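Dextranase (Pseudarthrobacter oxydans, PDB 6NZS) catalyses the endohydrolysis of alpha-1,6-glucosidic linkages in dextran, cutting the polysaccharide chain at internal positions. Local coordinates at residues T403-N408 with T429-I434; Q115-S120 with T480-T485; D389-Y394 with P412-G417; L83-S88 with S185-A190. One frame throughout, in Å; residues are numbered along the deposited sequence.

Interaction 1 (T403-N408 with T429-I434); sequences TVIWKN and TNTTVI
Thr403 and Thr431 lie side by side on parallel strands, and one water joins their hydroxyls: it sits 2.6 Å from Thr403 OG1 and 2.8 Å from Thr431 OG1, and donates a hydrogen bond to Thr429 O. The backbone ladder runs on from there. Thr403 N gives to Asn430 O, while Thr403 O takes Thr432 N at 2.9 Å. Ile405 N gives to Thr432 O, and Ile405 O receives Ile434 N at 2.8 Å, so the N-H and C=O of both Thr403 and Ile405 are satisfied by this neighbour. Apolar contacts flank the ladder. On the side of Thr403 and Ile405, Ile405 CD1 meets Thr431 CG2 at 3.7 Å. Past the last bridge, Ile434 CG2 touches Val404 CG1, and Ile434 CD1 reaches Trp406 CE3 at 3.7 Å, the latter two side chains crossing at about a right angle. Ile434 holds CG1 between its backbone N and carbonyl carbon (chi1 56°), which brings CG1 to 3.4 Å from Ile405 O. The polar ends find partners beyond the pair: Trp406 NE1 bonds to Glu181, Lys407 NZ to the carbonyls of Asp388, Asn410 and Pro412, and Asn430 ND2 to Asp401. Strand 398-407 lies between strands 382-386 and 423-435, the rungs of successive coils of the beta-solenoid; strand 469-482 follows beyond, and strands 144-150 and 176-192 of the Ig-like domain pack against Ile434 and Trp406.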
loop_
_atom_site.group_PDB
_atom_site.type_symbol
_atom_site.label_atom_id
_atom_site.label_comp_id
_atom_site.label_asym_id
_atom_site.label_seq_id
_atom_site.Cartn_x
_atom_site.Cartn_y
_atom_site.Cartn_z
ATOM N N THR A 403 -9.176 -3.230 -2.111
ATOM C CA THR A 403 -7.893 -2.605 -1.799
ATOM C C THR A 403 -7.965 -1.133 -2.170
ATOM O O THR A 403 -8.230 -0.802 -3.333
ATOM C CB THR A 403 -6.759 -3.236 -2.607
ATOM O OG1 THR A 403 -6.857 -4.671 -2.596
ATOM C CG2 THR A 403 -5.408 -2.846 -2.029
ATOM N N VAL A 404 -7.705 -0.262 -1.200
ATOM C CA VAL A 404 -7.576 1.175 -1.423
ATOM C C VAL A 404 -6.087 1.490 -1.447
ATOM O O VAL A 404 -5.348 1.057 -0.554
ATOM C CB VAL A 404 -8.279 1.954 -0.299
ATOM C CG1 VAL A 404 -8.018 3.451 -0.435
ATOM C CG2 VAL A 404 -9.788 1.669 -0.307
ATOM N N ILE A 405 -5.635 2.217 -2.474
ATOM C CA ILE A 405 -4.206 2.431 -2.694
ATOM C C ILE A 405 -3.922 3.918 -2.860
ATOM O O ILE A 405 -4.570 4.593 -3.666
ATOM C CB ILE A 405 -3.696 1.650 -3.920
ATOM C CG1 ILE A 405 -3.901 0.140 -3.706
ATOM C CG2 ILE A 405 -2.224 1.999 -4.196
ATOM C CD1 ILE A 405 -3.573 -0.708 -4.937
ATOM N N TRP A 406 -2.951 4.424 -2.091
ATOM C CA TRP A 406 -2.383 5.759 -2.275
ATOM C C TRP A 406 -0.977 5.519 -2.812
ATOM O O TRP A 406 -0.054 5.199 -2.061
ATOM C CB TRP A 406 -2.348 6.531 -0.957
ATOM C CG TRP A 406 -2.118 8.019 -1.138
ATOM C CD1 TRP A 406 -1.156 8.637 -1.905
ATOM C CD2 TRP A 406 -2.887 9.065 -0.541
ATOM N NE1 TRP A 406 -1.294 10.006 -1.811
ATOM C CE2 TRP A 406 -2.347 10.290 -0.981
ATOM C CE3 TRP A 406 -3.983 9.082 0.335
ATOM C CZ2 TRP A 406 -2.878 11.525 -0.587
ATOM C CZ3 TRP A 406 -4.504 10.297 0.717
ATOM C CH2 TRP A 406 -3.962 11.502 0.253
ATOM N N LYS A 407 -0.820 5.636 -4.118
ATOM C CA LYS A 407 0.456 5.357 -4.747
ATOM C C LYS A 407 1.324 6.609 -4.692
ATOM O O LYS A 407 0.816 7.722 -4.833
ATOM C CB LYS A 407 0.186 4.923 -6.195
ATOM C CG LYS A 407 1.405 4.763 -7.082
ATOM C CD LYS A 407 2.208 3.542 -6.682
ATOM C CE LYS A 407 3.596 3.604 -7.275
ATOM N NZ LYS A 407 4.328 2.314 -7.025
ATOM N N ASN A 408 2.630 6.430 -4.448
ATOM C CA ASN A 408 3.547 7.565 -4.501
ATOM C C ASN A 408 4.151 7.669 -5.900
ATOM O O ASN A 408 3.402 7.670 -6.882
ATOM C CB ASN A 408 4.576 7.507 -3.360
ATOM C CG ASN A 408 3.959 7.851 -2.001
ATOM O OD1 ASN A 408 2.745 8.010 -1.874
ATOM N ND2 ASN A 408 4.811 8.014 -0.992
ATOM N N THR A 429 -10.065 -7.939 -7.340
ATOM C CA THR A 429 -11.307 -7.213 -7.555
ATOM C C THR A 429 -11.391 -5.975 -6.666
ATOM O O THR A 429 -10.909 -5.962 -5.530
ATOM C CB THR A 429 -12.530 -8.121 -7.329
ATOM O OG1 THR A 429 -12.449 -8.719 -6.029
ATOM C CG2 THR A 429 -12.576 -9.216 -8.391
ATOM N N ASN A 430 -12.007 -4.921 -7.203
ATOM C CA ASN A 430 -12.400 -3.746 -6.416
ATOM C C ASN A 430 -11.196 -3.025 -5.809
ATOM O O ASN A 430 -11.068 -2.871 -4.591
ATOM C CB ASN A 430 -13.469 -4.108 -5.381
ATOM C CG ASN A 430 -14.717 -4.610 -6.044
ATOM O OD1 ASN A 430 -15.223 -3.971 -6.962
ATOM N ND2 ASN A 430 -15.176 -5.789 -5.647
ATOM N N THR A 431 -10.318 -2.587 -6.701
ATOM C CA THR A 431 -9.139 -1.798 -6.357
ATOM C C THR A 431 -9.448 -0.346 -6.667
ATOM O O THR A 431 -9.955 -0.040 -7.750
ATOM C CB THR A 431 -7.951 -2.244 -7.215
ATOM O OG1 THR A 431 -7.766 -3.666 -7.103
ATOM C CG2 THR A 431 -6.675 -1.521 -6.794
ATOM N N THR A 432 -9.162 0.548 -5.722
ATOM C CA THR A 432 -9.280 1.979 -5.972
ATOM C C THR A 432 -7.935 2.626 -5.694
ATOM O O THR A 432 -7.475 2.642 -4.546
ATOM C CB THR A 432 -10.372 2.621 -5.124
ATOM O OG1 THR A 432 -11.604 1.912 -5.313
ATOM C CG2 THR A 432 -10.594 4.056 -5.544
ATOM N N VAL A 433 -7.321 3.174 -6.741
ATOM C CA VAL A 433 -6.088 3.936 -6.614
ATOM C C VAL A 433 -6.520 5.388 -6.449
ATOM O O VAL A 433 -6.822 6.076 -7.426
ATOM C CB VAL A 433 -5.186 3.739 -7.832
ATOM C CG1 VAL A 433 -3.821 4.400 -7.628
ATOM C CG2 VAL A 433 -5.008 2.229 -8.126
ATOM N N ILE A 434 -6.606 5.836 -5.193
ATOM C CA ILE A 434 -7.207 7.136 -4.918
ATOM C C ILE A 434 -6.278 8.279 -5.298
ATOM O O ILE A 434 -6.748 9.381 -5.601
ATOM C CB ILE A 434 -7.713 7.259 -3.463
ATOM C CG1 ILE A 434 -6.609 6.974 -2.440
ATOM C CG2 ILE A 434 -8.945 6.371 -3.229
ATOM C CD1 ILE A 434 -6.997 7.437 -1.016
HETATM O O HOH W 1 -8.332 -5.043 -4.761
#

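Interaction 2 (Q115-S120 with T480-T485); sequences QIRPSS and TVEGMT
Glu482 sends its side chain to Ser119 with CG anti to its own carbonyl carbon (chi1 -57°) and an extended chain beyond, which carries the carboxylate to the loop after strand 114-117. Ser119 answers with OG anti to its carbonyl carbon (chi1 -63°), on the side of its backbone N, and both donors fall on the one carboxylate. Ser119 OG gives to OE1 of Glu482 at 2.5 Å, a short bond, and Ser119 N gives to OE2 of Glu482 at 2.8 Å, nearly straight at 167°; each oxygen uses its syn lone pair. A water that accepts from Ser120 N donates to Glu482 OE2 as well, so this oxygen has two donors. This grip joins the N-terminal Ig-like domain to the beta-solenoid, where strand 469-482 reaches a corner of its coil at Gly483. The loop on the Ig-like side enters through a cis peptide bond before Pro118, whose CA lies 3.3 Å from Glu482 OE2. Arg117 slides past Glu482 in the opposite direction, its NE 3.6 Å from OE1 of Glu482; that oxygen lies well out of the guanidinium plane, so the pairing is one of charge alone. Removing the carboxylate with an alanine here would probably leave Ser119 N and OG without their acceptors and take from Arg117 a nearby opposite charge. Glu482 CB covers one guanidinium face, 3.5 Å from Arg117 NH1, while that nitrogen spends a hydrogen bond on Ile434 O.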
loop_
_atom_site.group_PDB
_atom_site.type_symbol
_atom_site.label_atom_id
_atom_site.label_comp_id
_atom_site.label_asym_id
_atom_site.label_seq_id
_atom_site.Cartn_x
_atom_site.Cartn_y
_atom_site.Cartn_z
ATOM N N GLN A 115 -13.776 16.349 0.400
ATOM C CA GLN A 115 -14.041 15.219 -0.476
ATOM C C GLN A 115 -13.552 13.927 0.164
ATOM O O GLN A 115 -12.503 13.901 0.814
ATOM C CB GLN A 115 -13.384 15.434 -1.837
ATOM C CG GLN A 115 -14.105 16.536 -2.625
ATOM C CD GLN A 115 -15.533 16.138 -2.984
ATOM O OE1 GLN A 115 -15.763 15.041 -3.482
ATOM N NE2 GLN A 115 -16.496 17.025 -2.727
ATOM N N ILE A 116 -14.323 12.860 -0.025
ATOM C CA ILE A 116 -13.961 11.521 0.429
ATOM C C ILE A 116 -13.440 10.741 -0.767
ATOM O O ILE A 116 -14.058 10.750 -1.838
ATOM C CB ILE A 116 -15.174 10.803 1.045
ATOM C CG1 ILE A 116 -15.652 11.544 2.296
ATOM C CG2 ILE A 116 -14.844 9.338 1.367
ATOM C CD1 ILE A 116 -17.040 11.158 2.750
ATOM N N ARG A 117 -12.299 10.080 -0.598
ATOM C CA ARG A 117 -11.806 9.158 -1.614
ATOM C C ARG A 117 -11.522 7.832 -0.922
ATOM O O ARG A 117 -10.852 7.820 0.124
ATOM C CB ARG A 117 -10.542 9.671 -2.310
ATOM C CG ARG A 117 -10.782 10.892 -3.201
ATOM C CD ARG A 117 -9.668 11.004 -4.275
ATOM N NE ARG A 117 -9.902 12.097 -5.229
ATOM C CZ ARG A 117 -9.118 12.413 -6.266
ATOM N NH1 ARG A 117 -7.999 11.737 -6.549
ATOM N NH2 ARG A 117 -9.466 13.433 -7.040
ATOM N N PRO A 118 -11.999 6.693 -1.456
ATOM C CA PRO A 118 -12.740 6.480 -2.709
ATOM C C PRO A 118 -14.023 7.321 -2.849
ATOM O O PRO A 118 -14.851 7.366 -1.945
ATOM C CB PRO A 118 -13.076 4.984 -2.662
ATOM C CG PRO A 118 -11.949 4.373 -1.891
ATOM C CD PRO A 118 -11.648 5.416 -0.810
ATOM N N SER A 119 -14.144 7.999 -3.993
ATOM C CA SER A 119 -15.328 8.799 -4.294
ATOM C C SER A 119 -16.584 7.948 -4.387
ATOM O O SER A 119 -17.692 8.479 -4.221
ATOM C CB SER A 119 -15.118 9.547 -5.610
ATOM O OG SER A 119 -14.035 10.446 -5.484
ATOM N N SER A 120 -16.439 6.646 -4.640
ATOM C CA SER A 120 -17.586 5.750 -4.662
ATOM C C SER A 120 -18.245 5.619 -3.295
ATOM O O SER A 120 -19.383 5.142 -3.227
ATOM C CB SER A 120 -17.161 4.375 -5.188
ATOM O OG SER A 120 -16.201 3.771 -4.331
ATOM N N THR A 480 -10.360 1.445 -10.174
ATOM C CA THR A 480 -10.773 2.834 -10.277
ATOM C C THR A 480 -9.581 3.719 -9.944
ATOM O O THR A 480 -9.024 3.628 -8.845
ATOM C CB THR A 480 -11.929 3.084 -9.310
ATOM O OG1 THR A 480 -13.055 2.284 -9.711
ATOM C CG2 THR A 480 -12.324 4.551 -9.310
ATOM N N VAL A 481 -9.171 4.547 -10.900
ATOM C CA VAL A 481 -8.017 5.426 -10.742
ATOM C C VAL A 481 -8.535 6.855 -10.726
ATOM O O VAL A 481 -9.080 7.348 -11.724
ATOM C CB VAL A 481 -6.985 5.220 -11.855
ATOM C CG1 VAL A 481 -5.772 6.113 -11.625
ATOM C CG2 VAL A 481 -6.575 3.746 -11.921
ATOM N N GLU A 482 -8.397 7.511 -9.584
ATOM C CA GLU A 482 -8.984 8.834 -9.389
ATOM C C GLU A 482 -7.962 9.928 -9.674
ATOM O O GLU A 482 -6.772 9.774 -9.382
ATOM C CB GLU A 482 -9.531 8.969 -7.966
ATOM C CG GLU A 482 -10.563 7.884 -7.630
ATOM C CD GLU A 482 -11.584 8.326 -6.603
ATOM O OE1 GLU A 482 -11.958 9.519 -6.578
ATOM O OE2 GLU A 482 -12.033 7.470 -5.824
ATOM N N GLY A 483 -8.438 11.037 -10.246
ATOM C CA GLY A 483 -7.514 12.076 -10.678
ATOM C C GLY A 483 -6.672 11.635 -11.874
ATOM O O GLY A 483 -7.012 10.709 -12.617
ATOM N N MET A 484 -5.542 12.319 -12.050
ATOM C CA MET A 484 -4.659 12.083 -13.188
ATOM C C MET A 484 -3.660 10.969 -12.907
ATOM O O MET A 484 -3.193 10.800 -11.780
ATOM C CB MET A 484 -3.859 13.350 -13.496
ATOM C CG MET A 484 -4.700 14.536 -13.897
ATOM S SD MET A 484 -3.689 16.003 -14.225
ATOM C CE MET A 484 -3.106 16.407 -12.596
ATOM N N THR A 485 -3.326 10.204 -13.949
ATOM C CA THR A 485 -2.228 9.243 -13.865
ATOM C C THR A 485 -1.422 9.295 -15.154
ATOM O O THR A 485 -1.737 10.051 -16.082
ATOM C CB THR A 485 -2.694 7.819 -13.517
ATOM O OG1 THR A 485 -1.567 7.048 -13.090
ATOM C CG2 THR A 485 -3.343 7.125 -14.716
HETATM O O HOH W 2 -14.101 5.734 -6.313
#

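Interaction 3 (D389-Y394 with P412-G417); sequences DVLKMY and PVIQWG
Gln415 lies against Asp389 and Tyr394 along most of its length. Its CB is 3.6 Å from Asp389 OD1. Gln415 CG, anti to the backbone N (chi1 179°), comes within 3.5 Å of Tyr394 OH and lies in plane at the edge of that ring. The chain bends at chi2, and Gln415 CD passes 3.8 Å from Asp389 OD1 before the amide divides. NE2 of Gln415 gives an almost straight bond (174°) of 3.1 Å to Asp389 OD1; the acceptor is in the amide plane, but the donor comes from above the carboxylate, and the two groups are turned 70° apart. OE1 of Gln415 takes Gly417 N at 2.8 Å on a lone pair. Asn451 OD1 accepts a second bond from Gln415 NE2 and Ser453 N donates a second to Gln415 OE1, so four bonds fix the amide's rotation; Trp418 NE1 holds the other carboxylate oxygen, Asp389 OD2. A leucine in its place would probably leave Asp389 OD1 without this amide donor and Gly417 N without its acceptor. Along the backbone, Val413 O accepts from both Val390 N and Leu391 N, Gln415 N gives to Leu391 O, and Met393 N gives to Gln415 O at 2.8 Å. On the face of Leu391 and Ile414 the contacts are apolar: Leu391 CD1 meets Ile414 CG1, and bent Met393 brings CG to 4.0 Å from Ile414 CG2. Short parallel strands in register, 391-392 and 414-415, with rungs 371-372 and 450-452 beside them and aliphatic side chains turned inward, are characteristic of a right-handed parallel beta-solenoid of the pectate-lyase-like clan.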
loop_
_atom_site.group_PDB
_atom_site.type_symbol
_atom_site.label_atom_id
_atom_site.label_comp_id
_atom_site.label_asym_id
_atom_site.label_seq_id
_atom_site.Cartn_x
_atom_site.Cartn_y
_atom_site.Cartn_z
ATOM N N ASP A 389 6.513 -1.172 -6.150
ATOM C CA ASP A 389 5.481 -2.148 -6.508
ATOM C C ASP A 389 4.513 -2.310 -5.351
ATOM O O ASP A 389 4.933 -2.583 -4.226
ATOM C CB ASP A 389 6.128 -3.521 -6.746
ATOM C CG ASP A 389 7.083 -3.544 -7.914
ATOM O OD1 ASP A 389 6.837 -2.849 -8.918
ATOM O OD2 ASP A 389 8.094 -4.286 -7.823
ATOM N N VAL A 390 3.215 -2.137 -5.621
ATOM C CA VAL A 390 2.236 -2.169 -4.535
ATOM C C VAL A 390 1.692 -3.577 -4.326
ATOM O O VAL A 390 1.727 -4.118 -3.209
ATOM C CB VAL A 390 1.083 -1.169 -4.746
ATOM C CG1 VAL A 390 0.196 -1.136 -3.487
ATOM C CG2 VAL A 390 1.602 0.236 -5.081
ATOM N N LEU A 391 1.135 -4.156 -5.380
ATOM C CA LEU A 391 0.613 -5.518 -5.348
ATOM C C LEU A 391 1.533 -6.380 -6.205
ATOM O O LEU A 391 1.518 -6.283 -7.438
ATOM C CB LEU A 391 -0.824 -5.566 -5.857
ATOM C CG LEU A 391 -1.815 -4.742 -5.031
ATOM C CD1 LEU A 391 -3.213 -4.876 -5.612
ATOM C CD2 LEU A 391 -1.793 -5.155 -3.551
ATOM N N LYS A 392 2.318 -7.232 -5.548
ATOM C CA LYS A 392 3.288 -8.091 -6.220
ATOM C C LYS A 392 2.596 -9.417 -6.501
ATOM O O LYS A 392 2.466 -10.272 -5.619
ATOM C CB LYS A 392 4.534 -8.231 -5.356
ATOM C CG LYS A 392 5.331 -6.921 -5.304
ATOM C CD LYS A 392 6.094 -6.746 -3.996
ATOM C CE LYS A 392 7.309 -7.658 -3.936
ATOM N NZ LYS A 392 8.279 -7.266 -2.863
ATOM N N MET A 393 2.143 -9.571 -7.742
ATOM C CA MET A 393 1.306 -10.696 -8.155
ATOM C C MET A 393 2.230 -11.737 -8.779
ATOM O O MET A 393 2.360 -11.853 -9.997
ATOM C CB MET A 393 0.229 -10.218 -9.127
ATOM C CG MET A 393 -0.588 -9.029 -8.614
ATOM S SD MET A 393 -1.264 -9.249 -6.954
ATOM C CE MET A 393 -2.323 -10.681 -7.187
ATOM N N TYR A 394 2.889 -12.501 -7.908
ATOM C CA TYR A 394 3.962 -13.387 -8.325
ATOM C C TYR A 394 3.616 -14.859 -8.166
ATOM O O TYR A 394 4.488 -15.703 -8.403
ATOM C CB TYR A 394 5.237 -13.106 -7.513
ATOM C CG TYR A 394 5.859 -11.725 -7.686
ATOM C CD1 TYR A 394 5.434 -10.850 -8.688
ATOM C CD2 TYR A 394 6.875 -11.309 -6.839
ATOM C CE1 TYR A 394 6.017 -9.588 -8.834
ATOM C CE2 TYR A 394 7.462 -10.063 -6.976
ATOM C CZ TYR A 394 7.032 -9.207 -7.978
ATOM O OH TYR A 394 7.627 -7.959 -8.089
ATOM N N PRO A 412 5.094 0.657 -10.495
ATOM C CA PRO A 412 3.689 0.604 -10.901
ATOM C C PRO A 412 2.808 0.349 -9.682
ATOM O O PRO A 412 3.277 0.279 -8.548
ATOM C CB PRO A 412 3.674 -0.626 -11.803
ATOM C CG PRO A 412 4.629 -1.548 -11.104
ATOM C CD PRO A 412 5.751 -0.652 -10.635
ATOM N N VAL A 413 1.509 0.207 -9.938
ATOM C CA VAL A 413 0.603 -0.274 -8.896
ATOM C C VAL A 413 0.657 -1.802 -8.792
ATOM O O VAL A 413 1.068 -2.354 -7.767
ATOM C CB VAL A 413 -0.825 0.270 -9.103
ATOM C CG1 VAL A 413 -1.754 -0.256 -8.018
ATOM C CG2 VAL A 413 -0.815 1.803 -9.095
ATOM N N ILE A 414 0.291 -2.496 -9.868
ATOM C CA ILE A 414 0.295 -3.957 -9.934
ATOM C C ILE A 414 1.511 -4.417 -10.737
ATOM O O ILE A 414 1.772 -3.898 -11.826
ATOM C CB ILE A 414 -1.001 -4.445 -10.596
ATOM C CG1 ILE A 414 -2.186 -4.248 -9.649
ATOM C CG2 ILE A 414 -0.872 -5.902 -11.038
ATOM C CD1 ILE A 414 -3.526 -4.072 -10.360
ATOM N N GLN A 415 2.244 -5.412 -10.217
ATOM C CA GLN A 415 3.470 -5.914 -10.841
ATOM C C GLN A 415 3.417 -7.435 -10.940
ATOM O O GLN A 415 3.126 -8.104 -9.948
ATOM C CB GLN A 415 4.664 -5.540 -9.959
ATOM C CG GLN A 415 6.022 -6.031 -10.472
ATOM C CD GLN A 415 6.392 -5.373 -11.776
ATOM O OE1 GLN A 415 6.358 -5.994 -12.835
ATOM N NE2 GLN A 415 6.727 -4.084 -11.711
ATOM N N TRP A 416 3.744 -7.983 -12.118
ATOM C CA TRP A 416 3.986 -9.421 -12.233
ATOM C C TRP A 416 5.252 -9.752 -13.015
ATOM O O TRP A 416 5.513 -10.937 -13.274
ATOM C CB TRP A 416 2.768 -10.198 -12.766
ATOM C CG TRP A 416 2.414 -9.980 -14.209
ATOM C CD1 TRP A 416 2.959 -10.603 -15.302
ATOM C CD2 TRP A 416 1.404 -9.094 -14.717
ATOM N NE1 TRP A 416 2.349 -10.154 -16.452
ATOM C CE2 TRP A 416 1.395 -9.228 -16.121
ATOM C CE3 TRP A 416 0.496 -8.214 -14.116
ATOM C CZ2 TRP A 416 0.518 -8.509 -16.936
ATOM C CZ3 TRP A 416 -0.369 -7.489 -14.929
ATOM C CH2 TRP A 416 -0.347 -7.639 -16.324
ATOM N N GLY A 417 6.058 -8.752 -13.367
ATOM C CA GLY A 417 7.286 -8.968 -14.110
ATOM C C GLY A 417 8.526 -9.126 -13.251
ATOM O O GLY A 417 8.478 -9.768 -12.192
#

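Interaction 4 (L83-S88 with S185-A190)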
loop_
_atom_site.group_PDB
_atom_site.type_symbol
_atom_site.label_atom_id
_atom_site.label_comp_id
_atom_site.label_asym_id
_atom_site.label_seq_id
_atom_site.Cartn_x
_atom_site.Cartn_y
_atom_site.Cartn_z
ATOM N N LEU A 83 5.163 17.108 2.624
ATOM C CA LEU A 83 4.035 16.189 2.704
ATOM C C LEU A 83 4.028 15.459 4.045
ATOM O O LEU A 83 5.072 15.154 4.626
ATOM C CB LEU A 83 4.102 15.156 1.580
ATOM C CG LEU A 83 4.230 15.658 0.144
ATOM C CD1 LEU A 83 4.104 14.514 -0.863
ATOM C CD2 LEU A 83 3.207 16.728 -0.144
ATOM N N THR A 84 2.827 15.160 4.537
ATOM C CA THR A 84 2.673 14.320 5.715
ATOM C C THR A 84 1.487 13.404 5.486
ATOM O O THR A 84 0.637 13.668 4.630
ATOM C CB THR A 84 2.409 15.113 7.017
ATOM O OG1 THR A 84 1.099 15.713 6.983
ATOM C CG2 THR A 84 3.453 16.196 7.222
ATOM N N MET A 85 1.432 12.326 6.266
ATOM C CA MET A 85 0.297 11.407 6.216
ATOM C C MET A 85 -0.207 11.177 7.632
ATOM O O MET A 85 0.495 10.576 8.452
ATOM C CB MET A 85 0.659 10.089 5.533
ATOM C CG MET A 85 -0.513 9.094 5.513
ATOM S SD MET A 85 -0.246 7.661 4.442
ATOM C CE MET A 85 -0.376 8.433 2.837
ATOM N N SER A 86 -1.413 11.649 7.915
ATOM C CA SER A 86 -2.065 11.419 9.196
ATOM C C SER A 86 -3.094 10.309 9.035
ATOM O O SER A 86 -3.648 10.110 7.951
ATOM C CB SER A 86 -2.788 12.675 9.697
ATOM O OG SER A 86 -1.879 13.739 9.942
ATOM N N TRP A 87 -3.345 9.576 10.117
ATOM C CA TRP A 87 -4.372 8.538 10.056
ATOM C C TRP A 87 -4.921 8.283 11.447
ATOM O O TRP A 87 -4.202 8.389 12.444
ATOM C CB TRP A 87 -3.866 7.231 9.430
ATOM C CG TRP A 87 -3.014 6.378 10.342
ATOM C CD1 TRP A 87 -3.428 5.316 11.095
ATOM C CD2 TRP A 87 -1.608 6.528 10.592
ATOM N NE1 TRP A 87 -2.365 4.794 11.801
ATOM C CE2 TRP A 87 -1.239 5.524 11.508
ATOM C CE3 TRP A 87 -0.627 7.424 10.134
ATOM C CZ2 TRP A 87 0.070 5.380 11.972
ATOM C CZ3 TRP A 87 0.669 7.282 10.604
ATOM C CH2 TRP A 87 1.004 6.275 11.515
ATOM N N SER A 88 -6.211 7.953 11.500
ATOM C CA SER A 88 -6.884 7.640 12.749
ATOM C C SER A 88 -7.613 6.321 12.582
ATOM O O SER A 88 -8.363 6.147 11.613
ATOM C CB SER A 88 -7.890 8.741 13.106
ATOM O OG SER A 88 -8.542 8.453 14.331
ATOM N N SER A 185 -2.171 14.584 4.283
ATOM C CA SER A 185 -3.278 13.669 4.067
ATOM C C SER A 185 -3.867 13.200 5.394
ATOM O O SER A 185 -3.238 13.277 6.456
ATOM C CB SER A 185 -2.847 12.501 3.187
ATOM O OG SER A 185 -1.809 11.735 3.768
ATOM N N MET A 186 -5.110 12.723 5.319
ATOM C CA MET A 186 -5.856 12.292 6.498
ATOM C C MET A 186 -6.628 11.033 6.132
ATOM O O MET A 186 -7.609 11.106 5.382
ATOM C CB MET A 186 -6.818 13.381 6.980
ATOM C CG MET A 186 -7.694 12.949 8.166
ATOM S SD MET A 186 -6.710 12.485 9.612
ATOM C CE MET A 186 -7.994 11.886 10.711
ATOM N N MET A 187 -6.198 9.891 6.673
ATOM C CA MET A 187 -6.862 8.617 6.457
ATOM C C MET A 187 -7.670 8.253 7.690
ATOM O O MET A 187 -7.238 8.484 8.823
ATOM C CB MET A 187 -5.819 7.527 6.213
ATOM C CG MET A 187 -5.883 6.925 4.828
ATOM S SD MET A 187 -5.646 8.155 3.541
ATOM C CE MET A 187 -4.020 8.768 4.007
ATOM N N ILE A 188 -8.851 7.689 7.463
ATOM C CA ILE A 188 -9.660 7.106 8.528
ATOM C C ILE A 188 -9.750 5.609 8.279
ATOM O O ILE A 188 -10.131 5.173 7.183
ATOM C CB ILE A 188 -11.064 7.728 8.602
ATOM C CG1 ILE A 188 -10.969 9.218 8.945
ATOM C CG2 ILE A 188 -11.928 6.984 9.637
ATOM C CD1 ILE A 188 -12.303 9.953 8.914
ATOM N N PHE A 189 -9.392 4.826 9.288
ATOM C CA PHE A 189 -9.508 3.379 9.240
ATOM C C PHE A 189 -10.598 3.018 10.251
ATOM O O PHE A 189 -10.337 2.882 11.448
ATOM C CB PHE A 189 -8.176 2.721 9.607
ATOM C CG PHE A 189 -7.019 3.095 8.704
ATOM C CD1 PHE A 189 -7.215 3.496 7.380
ATOM C CD2 PHE A 189 -5.724 3.020 9.192
ATOM C CE1 PHE A 189 -6.127 3.819 6.570
ATOM C CE2 PHE A 189 -4.641 3.335 8.390
ATOM C CZ PHE A 189 -4.841 3.738 7.074
ATOM N N ALA A 190 -11.837 2.909 9.757
ATOM C CA ALA A 190 -13.000 2.546 10.567
ATOM C C ALA A 190 -13.103 1.033 10.492
ATOM O O ALA A 190 -13.559 0.486 9.487
ATOM C CB ALA A 190 -14.254 3.214 10.011
HETATM O O HOH W 3 0.475 11.993 2.253
#
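Met85 and Ser185 begin a parallel pairing whose backbone carries five hydrogen bonds: Ser185 N to Thr84 O, Ser86 N to Ser185 O, Met187 N to Ser86 O, Ser88 N to Met187 O and Phe189 N to Ser88 O. The last is the straightest, at 176°. CA-H...O contacts accompany them, the closest from Trp87 CA to Met187 O at 3.1 Å. A water adds to the polar end: it donates to Thr84 O and lies 2.8 Å from Ser185 OG. Within the Ig-like domain this parallel pair is flanked by antiparallel neighbours, strand 51-58 beside 84-92 and strand 144-150 beside 176-192. Apolar contacts fill the face of Met85 and Trp87, where Met187 CE meets Met85 CG at 3.8 Å and Trp87 CB packs against Met187 CB. On the other face Met186, bent at chi2, brings SD to 3.9 Å from Ser86 CB and lays CE against Ser88 CB. Ser86 OG bonds to Ser34 OG, and Ser88 OG to Phe54 O. The aromatic contact is oblique: Trp87 CD1 is 3.6 Å from Phe189 CE2, with the ring planes 34° apart. Tyr56 lies against Trp87, and Phe383 of the solenoid against Phe189.

In the fold
Interactions 1 and 3 pair successive coils of the solenoid on different faces of it, and they touch inside, where Ile405 CD1 packs on Val413 CG1. Both are buried ladders; interaction 3 adds a side-chain amide and carboxylate, interaction 1 a bridging water. Interaction 4 is also a buried ladder, within the Ig-like domain, richer in methionine and aromatic rings, and it meets interaction 1 where Trp406 packs on Ser185 and Met187. Interaction 2, only partly buried, is no ladder but a charged and hydroxyl contact between the two domains. Strands 423-435 and 469-482, which carry interactions 1 and 2, are neighbours in the solenoid, and Arg117 links the two contacts through Ile434 O.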